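Local coordinates for protein 5-formaminoimidazole-4-carboxamide-1-(beta)-D-ribofuranosyl 5'-monophosphate synthetase (Methanocaldococcus jannaschii, PDB 2R7K) that catalyses the ATP- and formate-dependent formylation of the purine intermediate AICAR to FAICAR without folates, in de novo IMP biosynthesis, at residues D150-V155 with E199-G204; D17-A22 with N86-P91; K227-N232 with G257-V262. All blocks are in the same frame, centred on the assembly; numbering follows the deposited sequence.

Contact 1. Residues D150-V155 with E199-G204. With ACP (phosphomethylphosphonic acid adenylate ester), chain E.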
loop_
_atom_site.group_PDB
_atom_site.type_symbol
_atom_site.label_atom_id
_atom_site.label_comp_id
_atom_site.label_asym_id
_atom_site.label_seq_id
_atom_site.Cartn_x
_atom_site.Cartn_y
_atom_site.Cartn_z
ATOM N N ASP A 150 25.117 39.626 31.685
ATOM C CA ASP A 150 26.536 39.308 31.793
ATOM C C ASP A 150 26.977 38.397 30.655
ATOM O O ASP A 150 28.049 37.800 30.700
ATOM C CB ASP A 150 26.828 38.641 33.139
ATOM C CG ASP A 150 26.171 37.277 33.269
ATOM O OD1 ASP A 150 25.102 37.063 32.658
ATOM O OD2 ASP A 150 26.724 36.415 33.986
ATOM N N GLY A 151 26.135 38.284 29.637
ATOM C CA GLY A 151 26.450 37.476 28.464
ATOM C C GLY A 151 25.592 37.911 27.297
ATOM O O GLY A 151 25.019 38.998 27.312
ATOM N N THR A 152 25.499 37.068 26.276
ATOM C CA THR A 152 24.581 37.346 25.190
ATOM C C THR A 152 23.189 36.881 25.607
ATOM O O THR A 152 23.016 35.793 26.165
ATOM C CB THR A 152 25.034 36.712 23.855
ATOM O OG1 THR A 152 26.330 37.215 23.509
ATOM C CG2 THR A 152 24.070 37.069 22.736
ATOM N N VAL A 153 22.205 37.740 25.383
ATOM C CA VAL A 153 20.839 37.430 25.751
ATOM C C VAL A 153 19.937 37.702 24.566
ATOM O O VAL A 153 20.299 38.462 23.667
ATOM C CB VAL A 153 20.346 38.280 26.957
ATOM C CG1 VAL A 153 21.131 37.937 28.226
ATOM C CG2 VAL A 153 20.421 39.766 26.643
ATOM N N ILE A 154 18.771 37.064 24.557
ATOM C CA ILE A 154 17.730 37.435 23.619
ATOM C C ILE A 154 16.636 38.130 24.422
ATOM O O ILE A 154 16.366 37.757 25.569
ATOM C CB ILE A 154 17.175 36.208 22.845
ATOM C CG1 ILE A 154 16.109 36.644 21.838
ATOM C CG2 ILE A 154 16.632 35.156 23.815
ATOM C CD1 ILE A 154 15.701 35.558 20.858
ATOM N N VAL A 155 16.022 39.155 23.842
ATOM C CA VAL A 155 14.997 39.897 24.573
ATOM C C VAL A 155 13.659 39.880 23.850
ATOM O O VAL A 155 13.560 40.277 22.690
ATOM C CB VAL A 155 15.416 41.366 24.874
ATOM C CG1 VAL A 155 14.415 42.002 25.830
ATOM C CG2 VAL A 155 16.810 41.408 25.481
ATOM N N GLU A 199 16.384 36.614 28.436
ATOM C CA GLU A 199 16.933 35.311 28.780
ATOM C C GLU A 199 18.225 34.996 28.048
ATOM O O GLU A 199 18.518 35.551 26.989
ATOM C CB GLU A 199 15.903 34.188 28.553
ATOM C CG GLU A 199 15.352 34.089 27.132
ATOM C CD GLU A 199 14.463 32.863 26.934
ATOM O OE1 GLU A 199 13.759 32.468 27.890
ATOM O OE2 GLU A 199 14.470 32.292 25.821
ATOM N N GLU A 200 18.991 34.089 28.629
ATOM C CA GLU A 200 20.182 33.572 27.992
ATOM C C GLU A 200 19.930 33.263 26.515
ATOM O O GLU A 200 18.938 32.629 26.164
ATOM C CB GLU A 200 20.617 32.311 28.726
ATOM C CG GLU A 200 21.713 31.518 28.052
ATOM C CD GLU A 200 22.050 30.267 28.825
ATOM O OE1 GLU A 200 21.259 29.888 29.723
ATOM O OE2 GLU A 200 23.109 29.667 28.543
ATOM N N TYR A 201 20.817 33.728 25.646
ATOM C CA TYR A 201 20.739 33.352 24.248
ATOM C C TYR A 201 21.439 31.999 24.115
ATOM O O TYR A 201 22.650 31.887 24.355
ATOM C CB TYR A 201 21.385 34.410 23.350
ATOM C CG TYR A 201 21.180 34.148 21.875
ATOM C CD1 TYR A 201 20.227 34.850 21.150
ATOM C CD2 TYR A 201 21.934 33.186 21.207
ATOM C CE1 TYR A 201 20.027 34.606 19.799
ATOM C CE2 TYR A 201 21.745 32.931 19.854
ATOM C CZ TYR A 201 20.787 33.643 19.156
ATOM O OH TYR A 201 20.595 33.403 17.812
ATOM N N VAL A 202 20.671 30.962 23.778
ATOM C CA VAL A 202 21.240 29.622 23.636
ATOM C C VAL A 202 21.755 29.422 22.217
ATOM O O VAL A 202 21.036 29.649 21.248
ATOM C CB VAL A 202 20.233 28.511 24.036
ATOM C CG1 VAL A 202 20.840 27.118 23.822
ATOM C CG2 VAL A 202 19.814 28.681 25.493
ATOM N N VAL A 203 23.020 29.033 22.098
ATOM C CA VAL A 203 23.619 28.843 20.792
ATOM C C VAL A 203 23.662 27.354 20.466
ATOM O O VAL A 203 24.409 26.589 21.073
ATOM C CB VAL A 203 25.023 29.474 20.708
ATOM C CG1 VAL A 203 25.530 29.443 19.274
ATOM C CG2 VAL A 203 24.984 30.908 21.235
ATOM N N GLY A 204 22.833 26.947 19.514
ATOM C CA GLY A 204 22.723 25.539 19.171
ATOM C C GLY A 204 21.737 25.275 18.053
ATOM O O GLY A 204 21.303 26.195 17.357
HETATM P PG ACP E . 5.637 32.431 17.923
HETATM O O1G ACP E . 5.253 33.761 17.315
HETATM O O2G ACP E . 4.586 31.865 18.851
HETATM O O3G ACP E . 6.168 31.436 16.914
HETATM P PB ACP E . 7.398 31.391 20.078
HETATM O O1B ACP E . 7.097 30.118 19.325
HETATM O O2B ACP E . 6.699 31.604 21.404
HETATM C C3B ACP E . 7.048 32.802 18.993
HETATM P PA ACP E . 9.828 32.599 20.955
HETATM O O1A ACP E . 10.239 32.234 22.358
HETATM O O2A ACP E . 9.149 33.910 20.653
HETATM O O3A ACP E . 8.982 31.355 20.368
HETATM O "O5'" ACP E . 11.138 32.534 20.041
HETATM C "C5'" ACP E . 11.109 33.055 18.722
HETATM C "C4'" ACP E . 12.373 32.549 18.062
HETATM O "O4'" ACP E . 13.513 33.156 18.679
HETATM C "C3'" ACP E . 12.552 31.053 18.273
HETATM O "O3'" ACP E . 11.903 30.270 17.261
HETATM C "C2'" ACP E . 14.057 30.894 18.245
HETATM O "O2'" ACP E . 14.486 30.758 16.892
HETATM C "C1'" ACP E . 14.575 32.213 18.816
HETATM N N9 ACP E . 14.840 32.044 20.260
HETATM C C8 ACP E . 13.893 32.058 21.218
HETATM N N7 ACP E . 14.438 31.866 22.443
HETATM C C5 ACP E . 15.767 31.732 22.272
HETATM C C6 ACP E . 16.932 31.523 23.156
HETATM N N6 ACP E . 16.778 31.401 24.495
HETATM N N1 ACP E . 18.149 31.440 22.579
HETATM C C2 ACP E . 18.317 31.557 21.246
HETATM N N3 ACP E . 17.302 31.753 20.382
HETATM C C4 ACP E . 16.026 31.841 20.829
#
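Ile154 and Tyr201 pack together on one side of the adenine of the bound ATP analogue and form the densely packed part of the contact. CB of Ile154 lies 3.7 Å from CD1 of Tyr201; its CG1 is trans to the backbone N (chi1 -178°) and the extended branch carries CD1 to 3.7 Å from N9 of the base. Tyr201 comes up on the same side, with adenine C2 over the centre of its phenol ring. An alanine in place of Tyr201 is likely to leave that end of the base without its aromatic support and to open a gap beside Ile154. Segment 199-204 also reads the polar rim of the adenine, consistent with the adenine-binding segment of an ATP-grasp fold. N6 donates to Glu199 OE2 (2.8 Å), which is also salt-bridged to Lys156, and to Glu200 O. Val202 N donates to N1 (2.8 Å). Ile154 and Glu199 form an antiparallel hydrogen-bonded pair, with Ile154 N 2.9 Å from Glu199 O. At the partly exposed end few side-chain atoms meet: Thr152 lays only CG2 alongside CB of Tyr201, its hydroxyl bonds Ser170 and Met247 of the second subunit packs on it, while Glu200 directs its carboxylate to Lys141 N. In the antiparallel sheet, strand 153-156 runs between strands 197-200 and 166-169, Ile168 of the latter touching both Thr152 and Tyr201, and strand 142-143 borders 197-200 beyond.

Contact 2. Residues D17-A22 with N86-P91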
loop_
_atom_site.group_PDB
_atom_site.type_symbol
_atom_site.label_atom_id
_atom_site.label_comp_id
_atom_site.label_asym_id
_atom_site.label_seq_id
_atom_site.Cartn_x
_atom_site.Cartn_y
_atom_site.Cartn_z
ATOM N N ASP A 17 -22.864 7.205 16.369
ATOM C CA ASP A 17 -22.597 6.478 15.127
ATOM C C ASP A 17 -22.145 7.461 14.057
ATOM O O ASP A 17 -21.662 7.051 13.000
ATOM C CB ASP A 17 -23.855 5.750 14.619
ATOM C CG ASP A 17 -24.353 4.677 15.573
ATOM O OD1 ASP A 17 -23.535 3.860 16.051
ATOM O OD2 ASP A 17 -25.576 4.644 15.831
ATOM N N GLU A 18 -22.325 8.753 14.332
ATOM C CA GLU A 18 -22.069 9.807 13.347
ATOM C C GLU A 18 -21.106 10.893 13.847
ATOM O O GLU A 18 -21.206 12.064 13.464
ATOM C CB GLU A 18 -23.385 10.442 12.906
ATOM C CG GLU A 18 -24.374 9.446 12.333
ATOM C CD GLU A 18 -25.639 10.101 11.832
ATOM O OE1 GLU A 18 -25.766 11.338 11.965
ATOM O OE2 GLU A 18 -26.509 9.376 11.305
ATOM N N ILE A 19 -20.164 10.493 14.690
ATOM C CA ILE A 19 -19.229 11.435 15.285
ATOM C C ILE A 19 -18.209 11.944 14.274
ATOM O O ILE A 19 -17.536 11.162 13.604
ATOM C CB ILE A 19 -18.549 10.824 16.516
ATOM C CG1 ILE A 19 -19.502 10.930 17.705
ATOM C CG2 ILE A 19 -17.227 11.522 16.825
ATOM C CD1 ILE A 19 -19.165 10.011 18.824
ATOM N N THR A 20 -18.143 13.265 14.142
ATOM C CA THR A 20 -17.220 13.899 13.215
ATOM C C THR A 20 -16.069 14.584 13.953
ATOM O O THR A 20 -16.097 14.756 15.172
ATOM C CB THR A 20 -17.922 14.941 12.324
ATOM O OG1 THR A 20 -18.495 15.966 13.141
ATOM C CG2 THR A 20 -19.009 14.292 11.467
ATOM N N ILE A 21 -15.051 14.966 13.198
ATOM C CA ILE A 21 -13.945 15.722 13.753
ATOM C C ILE A 21 -13.971 17.102 13.115
ATOM O O ILE A 21 -14.069 17.228 11.896
ATOM C CB ILE A 21 -12.602 15.000 13.524
ATOM C CG1 ILE A 21 -12.540 13.751 14.410
ATOM C CG2 ILE A 21 -11.422 15.933 13.808
ATOM C CD1 ILE A 21 -11.310 12.892 14.210
ATOM N N ALA A 22 -13.928 18.138 13.943
ATOM C CA ALA A 22 -13.971 19.501 13.429
ATOM C C ALA A 22 -12.789 20.343 13.907
ATOM O O ALA A 22 -12.207 20.086 14.960
ATOM C CB ALA A 22 -15.289 20.176 13.803
ATOM N N ASN A 86 -22.403 16.505 15.597
ATOM C CA ASN A 86 -21.730 15.552 16.485
ATOM C C ASN A 86 -20.207 15.693 16.450
ATOM O O ASN A 86 -19.469 14.717 16.631
ATOM C CB ASN A 86 -22.163 14.120 16.164
ATOM C CG ASN A 86 -23.669 13.944 16.235
ATOM O OD1 ASN A 86 -24.236 13.802 17.318
ATOM N ND2 ASN A 86 -24.325 13.969 15.081
ATOM N N SER A 87 -19.756 16.927 16.240
ATOM C CA SER A 87 -18.335 17.242 16.092
ATOM C C SER A 87 -17.565 17.231 17.394
ATOM O O SER A 87 -17.995 17.824 18.389
ATOM C CB SER A 87 -18.170 18.612 15.442
ATOM O OG SER A 87 -18.743 18.646 14.151
ATOM N N ILE A 88 -16.428 16.542 17.391
ATOM C CA ILE A 88 -15.412 16.731 18.421
ATOM C C ILE A 88 -14.395 17.711 17.836
ATOM O O ILE A 88 -13.822 17.456 16.777
ATOM C CB ILE A 88 -14.707 15.425 18.791
ATOM C CG1 ILE A 88 -15.709 14.406 19.349
ATOM C CG2 ILE A 88 -13.587 15.673 19.803
ATOM C CD1 ILE A 88 -15.054 13.123 19.825
ATOM N N VAL A 89 -14.192 18.840 18.512
ATOM C CA VAL A 89 -13.281 19.874 18.018
ATOM C C VAL A 89 -11.820 19.583 18.353
ATOM O O VAL A 89 -11.487 19.266 19.496
ATOM C CB VAL A 89 -13.668 21.273 18.540
ATOM C CG1 VAL A 89 -12.535 22.272 18.306
ATOM C CG2 VAL A 89 -14.942 21.749 17.864
ATOM N N VAL A 90 -10.950 19.671 17.348
ATOM C CA VAL A 90 -9.509 19.569 17.599
ATOM C C VAL A 90 -8.910 20.975 17.642
ATOM O O VAL A 90 -8.897 21.684 16.636
ATOM C CB VAL A 90 -8.779 18.684 16.559
ATOM C CG1 VAL A 90 -7.275 18.656 16.839
ATOM C CG2 VAL A 90 -9.335 17.264 16.599
ATOM N N PRO A 91 -8.424 21.384 18.823
ATOM C CA PRO A 91 -7.955 22.749 19.004
ATOM C C PRO A 91 -6.522 22.932 18.517
ATOM O O PRO A 91 -5.715 21.992 18.546
ATOM C CB PRO A 91 -8.015 22.927 20.519
ATOM C CG PRO A 91 -7.709 21.563 21.054
ATOM C CD PRO A 91 -8.271 20.578 20.049
#
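Asn86 sets its CB 3.5 Å from Glu18 O, while the flat amide beyond stays farther off, ND2 at 4.0 Å from the same oxygen, and OD1 takes a hydrogen bond from Asn15 N. The peptide carbonyl of Asn86 is met from above its plane: Thr20 N, at 3.2 Å from Asn86 O, sits 59° out of that plane, off the lone pairs. From this start the strands run parallel, Ile88 N to Thr20 O, Ala22 N to Ile88 O, and Val90 N to Ala22 O, the last bond short at 2.7 Å. Asn86 itself, with positive phi, ends helix 76-84 in a Schellman motif, and the chain passes directly into strand 87-89, which flanks strand 20-24 in a parallel sheet of order 3-2-1-4, consistent with a Rossmann-like domain. One face of the pair carries Thr20, Ala22, Ser87 and Val89. Ser87 OG donates to Thr20 OG1 (2.9 Å), which a chi1 of 60° places between backbone N and carbonyl carbon, and OG1 is also hydrogen-bonded to Leu85 O; Ala22 CB rests 3.7 Å from Ser87 CB, with Leu82 of helix 76-84 packing on both. The other face is branched and apolar: Ile21 and Val90 cross obliquely, CG2 to CG2 3.7 Å, and CG2 of Ile19 reaches CD1 of Ile88 at 4.0 Å. Helix 339-353 covers Ile19 through Leu351, and Ile21 and Ile88 through Ile347. The carboxylate of Glu18 bonds Phe64 N of the third subunit.

Contact 3. Residues K227-N232 with G257-V262. With AMZ (aminoimidazole 4-carboxamide ribonucleotide), chain F; ACP (phosphomethylphosphonic acid adenylate ester), chain E.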
loop_
_atom_site.group_PDB
_atom_site.type_symbol
_atom_site.label_atom_id
_atom_site.label_comp_id
_atom_site.label_asym_id
_atom_site.label_seq_id
_atom_site.Cartn_x
_atom_site.Cartn_y
_atom_site.Cartn_z
ATOM N N LYS A 227 12.698 22.066 12.386
ATOM C CA LYS A 227 13.332 23.316 12.787
ATOM C C LYS A 227 12.555 24.471 12.165
ATOM O O LYS A 227 12.015 24.352 11.067
ATOM C CB LYS A 227 14.811 23.355 12.392
ATOM C CG LYS A 227 15.094 23.630 10.923
ATOM C CD LYS A 227 16.605 23.718 10.663
ATOM C CE LYS A 227 16.908 24.629 9.483
ATOM N NZ LYS A 227 18.363 24.863 9.292
ATOM N N ARG A 228 12.488 25.582 12.882
ATOM C CA ARG A 228 11.708 26.726 12.444
ATOM C C ARG A 228 12.425 27.421 11.308
ATOM O O ARG A 228 13.658 27.375 11.217
ATOM C CB ARG A 228 11.512 27.715 13.597
ATOM C CG ARG A 228 10.780 27.139 14.789
ATOM C CD ARG A 228 9.338 26.841 14.432
ATOM N NE ARG A 228 8.491 26.785 15.617
ATOM C CZ ARG A 228 7.748 25.739 15.970
ATOM N NH1 ARG A 228 7.727 24.644 15.222
ATOM N NH2 ARG A 228 7.017 25.797 17.075
ATOM N N TYR A 229 11.635 28.049 10.443
ATOM C CA TYR A 229 12.133 28.816 9.317
ATOM C C TYR A 229 11.499 30.181 9.499
ATOM O O TYR A 229 10.305 30.357 9.241
ATOM C CB TYR A 229 11.671 28.164 8.012
ATOM C CG TYR A 229 12.444 28.544 6.788
ATOM C CD1 TYR A 229 13.807 28.777 6.850
ATOM C CD2 TYR A 229 11.817 28.629 5.551
ATOM C CE1 TYR A 229 14.521 29.106 5.718
ATOM C CE2 TYR A 229 12.528 28.949 4.413
ATOM C CZ TYR A 229 13.878 29.191 4.507
ATOM O OH TYR A 229 14.597 29.528 3.382
ATOM N N GLU A 230 12.298 31.139 9.969
ATOM C CA GLU A 230 11.784 32.426 10.448
ATOM C C GLU A 230 12.303 33.616 9.630
ATOM O O GLU A 230 13.434 33.609 9.172
ATOM C CB GLU A 230 12.122 32.589 11.936
ATOM C CG GLU A 230 11.312 31.674 12.841
ATOM C CD GLU A 230 11.951 31.431 14.193
ATOM O OE1 GLU A 230 13.182 31.589 14.323
ATOM O OE2 GLU A 230 11.211 31.066 15.133
ATOM N N SER A 231 11.458 34.625 9.441
ATOM C CA SER A 231 11.822 35.826 8.689
ATOM C C SER A 231 11.749 37.046 9.625
ATOM O O SER A 231 10.797 37.173 10.390
ATOM C CB SER A 231 10.869 35.994 7.504
ATOM O OG SER A 231 11.278 37.032 6.629
ATOM N N ASN A 232 12.716 37.964 9.549
ATOM C CA ASN A 232 13.723 38.013 8.489
ATOM C C ASN A 232 15.009 37.285 8.840
ATOM O O ASN A 232 15.918 37.184 8.024
ATOM C CB ASN A 232 14.039 39.476 8.139
ATOM C CG ASN A 232 14.788 40.205 9.257
ATOM O OD1 ASN A 232 15.304 39.590 10.190
ATOM N ND2 ASN A 232 14.852 41.525 9.155
ATOM N N GLY A 257 7.580 29.088 8.250
ATOM C CA GLY A 257 7.587 27.724 7.746
ATOM C C GLY A 257 8.434 26.804 8.592
ATOM O O GLY A 257 8.925 27.202 9.647
ATOM N N ASN A 258 8.590 25.564 8.131
ATOM C CA ASN A 258 9.344 24.558 8.859
ATOM C C ASN A 258 10.118 23.645 7.930
ATOM O O ASN A 258 9.754 23.446 6.767
ATOM C CB ASN A 258 8.421 23.718 9.765
ATOM C CG ASN A 258 7.356 24.553 10.462
ATOM O OD1 ASN A 258 7.451 24.831 11.663
ATOM N ND2 ASN A 258 6.337 24.953 9.717
ATOM N N ILE A 259 11.201 23.094 8.460
ATOM C CA ILE A 259 12.102 22.242 7.712
ATOM C C ILE A 259 12.221 20.975 8.545
ATOM O O ILE A 259 12.331 21.058 9.765
ATOM C CB ILE A 259 13.479 22.927 7.550
ATOM C CG1 ILE A 259 13.327 24.227 6.747
ATOM C CG2 ILE A 259 14.486 22.006 6.887
ATOM C CD1 ILE A 259 14.549 25.125 6.786
ATOM N N PRO A 260 12.129 19.799 7.901
ATOM C CA PRO A 260 12.270 18.549 8.644
ATOM C C PRO A 260 13.698 18.339 9.123
ATOM O O PRO A 260 14.651 18.758 8.465
ATOM C CB PRO A 260 11.879 17.476 7.622
ATOM C CG PRO A 260 12.089 18.121 6.276
ATOM C CD PRO A 260 11.850 19.585 6.468
ATOM N N VAL A 261 13.834 17.687 10.270
ATOM C CA VAL A 261 15.132 17.374 10.818
ATOM C C VAL A 261 14.969 16.113 11.648
ATOM O O VAL A 261 13.884 15.830 12.138
ATOM C CB VAL A 261 15.646 18.538 11.721
ATOM C CG1 VAL A 261 14.817 18.641 13.002
ATOM C CG2 VAL A 261 17.114 18.351 12.053
ATOM N N VAL A 262 16.046 15.349 11.785
ATOM C CA VAL A 262 16.081 14.229 12.706
ATOM C C VAL A 262 17.256 14.461 13.624
ATOM O O VAL A 262 18.226 15.109 13.245
ATOM C CB VAL A 262 16.237 12.844 11.995
ATOM C CG1 VAL A 262 14.996 12.535 11.128
ATOM C CG2 VAL A 262 17.518 12.784 11.175
HETATM O O5 AMZ F . 5.435 26.571 13.101
HETATM C C6 AMZ F . 4.501 27.002 12.423
HETATM N N2 AMZ F . 4.316 26.762 11.123
HETATM C C3A AMZ F . 3.444 27.885 13.056
HETATM C C7A AMZ F . 3.412 28.259 14.378
HETATM N N3 AMZ F . 4.296 27.911 15.312
HETATM N N1 AMZ F . 2.400 28.422 12.442
HETATM C C5 AMZ F . 1.724 29.122 13.362
HETATM N N AMZ F . 2.339 29.022 14.546
HETATM C C1 AMZ F . 1.903 29.637 15.808
HETATM C C2 AMZ F . 2.384 31.087 15.889
HETATM C C3 AMZ F . 1.153 31.893 15.518
HETATM O O2 AMZ F . 1.154 33.104 16.272
HETATM O O1 AMZ F . 2.741 31.364 17.245
HETATM O O AMZ F . 0.452 29.646 15.787
HETATM C C AMZ F . 0.004 30.999 15.998
HETATM C C4 AMZ F . -1.231 31.199 15.116
HETATM O O3 AMZ F . -0.910 30.899 13.761
HETATM P P AMZ F . -1.492 31.799 12.575
HETATM O OP1 AMZ F . -2.974 31.782 12.437
HETATM O O4 AMZ F . -0.954 33.306 12.840
HETATM O OP2 AMZ F . -0.760 31.292 11.226
HETATM P PG ACP E . 5.637 32.431 17.923
HETATM O O1G ACP E . 5.253 33.761 17.315
HETATM O O2G ACP E . 4.586 31.865 18.851
HETATM O O3G ACP E . 6.168 31.436 16.914
HETATM P PB ACP E . 7.398 31.391 20.078
HETATM O O1B ACP E . 7.097 30.118 19.325
HETATM O O2B ACP E . 6.699 31.604 21.404
HETATM C C3B ACP E . 7.048 32.802 18.993
HETATM P PA ACP E . 9.828 32.599 20.955
HETATM O O1A ACP E . 10.239 32.234 22.358
HETATM O O2A ACP E . 9.149 33.910 20.653
HETATM O O3A ACP E . 8.982 31.355 20.368
HETATM O "O5'" ACP E . 11.138 32.534 20.041
HETATM C "C5'" ACP E . 11.109 33.055 18.722
HETATM C "C4'" ACP E . 12.373 32.549 18.062
HETATM O "O4'" ACP E . 13.513 33.156 18.679
HETATM C "C3'" ACP E . 12.552 31.053 18.273
HETATM O "O3'" ACP E . 11.903 30.270 17.261
HETATM C "C2'" ACP E . 14.057 30.894 18.245
HETATM O "O2'" ACP E . 14.486 30.758 16.892
HETATM C "C1'" ACP E . 14.575 32.213 18.816
HETATM N N9 ACP E . 14.840 32.044 20.260
HETATM C C8 ACP E . 13.893 32.058 21.218
HETATM N N7 ACP E . 14.438 31.866 22.443
HETATM C C5 ACP E . 15.767 31.732 22.272
HETATM C C6 ACP E . 16.932 31.523 23.156
HETATM N N6 ACP E . 16.778 31.401 24.495
HETATM N N1 ACP E . 18.149 31.440 22.579
HETATM C C2 ACP E . 18.317 31.557 21.246
HETATM N N3 ACP E . 17.302 31.753 20.382
HETATM C C4 ACP E . 16.026 31.841 20.829
#
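Lys227 and Ile259, and then Tyr229 and Gly257, are hydrogen-bonded antiparallel pairs flanking the non-hydrogen-bonded pair Arg228 and Asn258; Lys227 N to Ile259 O is 2.8 Å and nearly straight (164°), Gly257 N to Tyr229 O weak. On one face the aliphatic part of Lys227 runs alongside Ile259, CE 3.6 Å from CD1. That same CD1 sits over the Tyr229 ring, 4.2 Å from its centroid, in a CH-pi contact, while the phenol hydroxyl bonds Asn206 N of the fourth subunit. The other face looks into the substrate site. Arg228 and Asn258 point the same way with their planar groups almost perpendicular, 87° apart. Asn258, an AICAR-binding residue, meets the ligand's carboxamide, whose O5 stands over one face of the Arg228 guanidinium, near its rim. Salt bridges from NH2 to Asp316 and NH1 to Asp226 should hold the arginine's rotation. Farther along, the Glu230 carboxylate spans the ribose diol of the ATP analogue, OE1 3.0 Å from O2' and OE2 modelled unusually close to O3'; Arg238 of the second subunit pairs with OE1. Neighbouring strands of a sheet that continues into adjacent subunits thus meet both nucleotides, as expected of an ATP-grasp active site.

Overall arrangement
Contacts 1 and 3 serve different parts of one ATP analogue: the 199-204 segment holds the adenine, while 227-232 takes the ribose. Their centres are about 20 Å apart and their nearest atoms about 8 Å, so the nucleotide joins them without direct touch. Contact 3 also faces the AICAR ligand, so it borders both ligands. Contact 2 lies away from the nucleotide, its centre about 43 Å from that of contact 1 and 31 Å from that of contact 3, in the parallel-sheet domain. Yet that domain supplies the AICAR-binding residues His27 and Ser94, and the Val90 side chain ends about 13 Å from a bound AICAR.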